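Local coordinates for protein FTT_1639c (Francisella tularensis subsp. tularensis, PDB 7KZW) that is of unknown function but is predicted to be membrane-anchored through a transmembrane helix, the piece here being its C-terminal, mostly beta-strand domain, at residues A[51-56]-A[104-109]. The protein carries 3 engineered substitutions. Numbering follows the deposited sequence.
Sequences NIYVGD and DYKVIA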
loop_
_atom_site.group_PDB
_atom_site.type_symbol
_atom_site.label_atom_id
_atom_site.label_comp_id
_atom_site.label_asym_id
_atom_site.label_seq_id
_atom_site.Cartn_x
_atom_site.Cartn_y
_atom_site.Cartn_z
ATOM N N ASN A 51 10.208 3.626 -1.433
ATOM C CA ASN A 51 10.458 4.733 -0.540
ATOM C C ASN A 51 9.111 5.356 -0.192
ATOM O O ASN A 51 8.327 5.687 -1.092
ATOM C CB ASN A 51 11.233 5.825 -1.279
ATOM C CG ASN A 51 12.690 5.579 -1.306
ATOM O OD1 ASN A 51 13.246 5.116 -2.332
ATOM N ND2 ASN A 51 13.342 5.933 -0.191
ATOM N N ILE A 52 8.809 5.503 1.088
ATOM C CA ILE A 52 7.617 6.238 1.461
ATOM C C ILE A 52 7.996 7.436 2.326
ATOM O O ILE A 52 9.064 7.481 2.947
ATOM C CB ILE A 52 6.598 5.385 2.186
ATOM C CG1 ILE A 52 7.077 5.122 3.609
ATOM C CG2 ILE A 52 6.379 4.104 1.414
ATOM C CD1 ILE A 52 5.949 4.656 4.503
ATOM N N TYR A 53 7.134 8.458 2.242
ATOM C CA TYR A 53 7.355 9.720 2.936
ATOM C C TYR A 53 6.057 9.989 3.650
ATOM O O TYR A 53 4.984 9.845 3.052
ATOM C CB TYR A 53 7.665 10.839 1.903
ATOM C CG TYR A 53 8.810 10.493 1.001
ATOM C CD1 TYR A 53 8.576 9.721 -0.172
ATOM C CD2 TYR A 53 10.100 10.819 1.340
ATOM C CE1 TYR A 53 9.625 9.332 -1.000
ATOM C CE2 TYR A 53 11.163 10.402 0.524
ATOM C CZ TYR A 53 10.886 9.669 -0.637
ATOM O OH TYR A 53 11.978 9.313 -1.433
ATOM N N VAL A 54 6.127 10.356 4.937
ATOM C CA VAL A 54 4.923 10.525 5.738
ATOM C C VAL A 54 4.990 11.872 6.432
ATOM O O VAL A 54 6.046 12.233 7.005
ATOM C CB VAL A 54 4.775 9.388 6.765
ATOM C CG1 VAL A 54 3.608 9.585 7.722
ATOM C CG2 VAL A 54 4.669 7.980 6.082
ATOM N N GLY A 55 3.902 12.631 6.370
ATOM C CA GLY A 55 3.765 13.876 7.109
ATOM C C GLY A 55 2.893 13.632 8.322
ATOM O O GLY A 55 3.269 12.871 9.228
ATOM N N ASP A 56 1.736 14.265 8.384
ATOM C CA ASP A 56 0.787 13.965 9.448
ATOM C C ASP A 56 0.542 12.471 9.469
ATOM O O ASP A 56 0.268 11.877 8.431
ATOM C CB ASP A 56 -0.557 14.644 9.191
ATOM C CG ASP A 56 -0.489 16.179 9.296
ATOM O OD1 ASP A 56 0.408 16.748 9.936
ATOM O OD2 ASP A 56 -1.423 16.889 8.764
ATOM N N ASP A 104 -1.092 11.781 5.737
ATOM C CA ASP A 104 -0.660 12.255 4.413
ATOM C C ASP A 104 0.646 11.551 4.036
ATOM O O ASP A 104 1.592 11.487 4.826
ATOM C CB ASP A 104 -0.338 13.737 4.474
ATOM C CG ASP A 104 -1.548 14.566 4.782
ATOM O OD1 ASP A 104 -2.618 14.367 4.132
ATOM O OD2 ASP A 104 -1.478 15.515 5.604
ATOM N N TYR A 105 0.702 11.036 2.804
ATOM C CA TYR A 105 1.836 10.182 2.444
ATOM C C TYR A 105 2.175 10.357 0.964
ATOM O O TYR A 105 1.387 10.902 0.162
ATOM C CB TYR A 105 1.502 8.685 2.679
ATOM C CG TYR A 105 0.336 8.241 1.847
ATOM C CD1 TYR A 105 0.520 7.792 0.525
ATOM C CD2 TYR A 105 -0.950 8.300 2.335
ATOM C CE1 TYR A 105 -0.566 7.458 -0.250
ATOM C CE2 TYR A 105 -2.040 7.918 1.561
ATOM C CZ TYR A 105 -1.824 7.509 0.247
ATOM O OH TYR A 105 -2.823 7.137 -0.604
ATOM N N LYS A 106 3.405 9.909 0.642
ATOM C CA LYS A 106 3.848 9.774 -0.759
ATOM C C LYS A 106 4.568 8.426 -0.830
ATOM O O LYS A 106 5.384 8.117 0.023
ATOM C CB LYS A 106 4.790 10.894 -1.176
ATOM C CG LYS A 106 5.335 10.708 -2.602
ATOM C CD LYS A 106 6.184 11.963 -3.002
ATOM C CE LYS A 106 6.648 11.923 -4.478
ATOM N NZ LYS A 106 5.555 12.216 -5.441
ATOM N N VAL A 107 4.211 7.611 -1.818
ATOM C CA VAL A 107 4.856 6.323 -2.075
ATOM C C VAL A 107 5.538 6.388 -3.417
ATOM O O VAL A 107 4.913 6.799 -4.403
ATOM C CB VAL A 107 3.813 5.184 -2.106
ATOM C CG1 VAL A 107 4.489 3.849 -2.464
ATOM C CG2 VAL A 107 3.005 5.114 -0.808
ATOM N N ILE A 108 6.796 5.951 -3.484
ATOM C CA ILE A 108 7.450 5.719 -4.758
ATOM C C ILE A 108 7.948 4.295 -4.709
ATOM O O ILE A 108 8.805 3.951 -3.867
ATOM C CB ILE A 108 8.630 6.667 -4.981
ATOM C CG1 ILE A 108 8.161 8.103 -4.914
ATOM C CG2 ILE A 108 9.287 6.362 -6.366
ATOM C CD1 ILE A 108 9.291 9.118 -5.126
ATOM N N ALA A 109 7.503 3.453 -5.633
ATOM C CA ALA A 109 7.891 2.038 -5.654
ATOM C C ALA A 109 8.517 1.692 -6.990
ATOM O O ALA A 109 7.950 1.998 -8.046
ATOM C CB ALA A 109 6.662 1.168 -5.374
#
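Six main-chain hydrogen bonds zip 51-56 to 104-109. Asn51 N gives to Ile108 O at 2.8 Å, and Ile108 N returns a bond to Asn51 O, each donor almost along the C=O axis. Beyond the non-hydrogen-bonded pair Ile52-Val107, Tyr53 N gives to Lys106 O at 2.8 Å, more bent at the hydrogen (153°), answered by Lys106 N to Tyr53 O. Past the second such pair, Val54-Tyr105, the chain turns a corner and Asp104 is gripped by two consecutive residues, its O taking Gly55 N and its N giving to Asp56 O, both 3.0 Å. The two segments belong to neighbouring antiparallel strands of a mixed sheet, 102-111 lying between 48-58 and 114-123; the main chain of Ile52 bonds to that of Gly79, those of Tyr105 and Val107 to Gly120 and Arg118, while Val54 N uses Thr78 OG1. On one face Ile52 holds CG1 in the crowded position (chi1 74°), so CG2 meets Val107 CG2; Phe62 touches both residues. On the other, Tyr53 CD1 lies 4.1 Å from Lys106 CB, with Lys106 O at the ring edge, and CE1 reaches Ile108 CD1. Asp56 OD2 and Asp104 OD2 approach to 3.4 Å, which would probably raise the pKa of one carboxylate; Asn121 ND2 bonds Asp104 OD1.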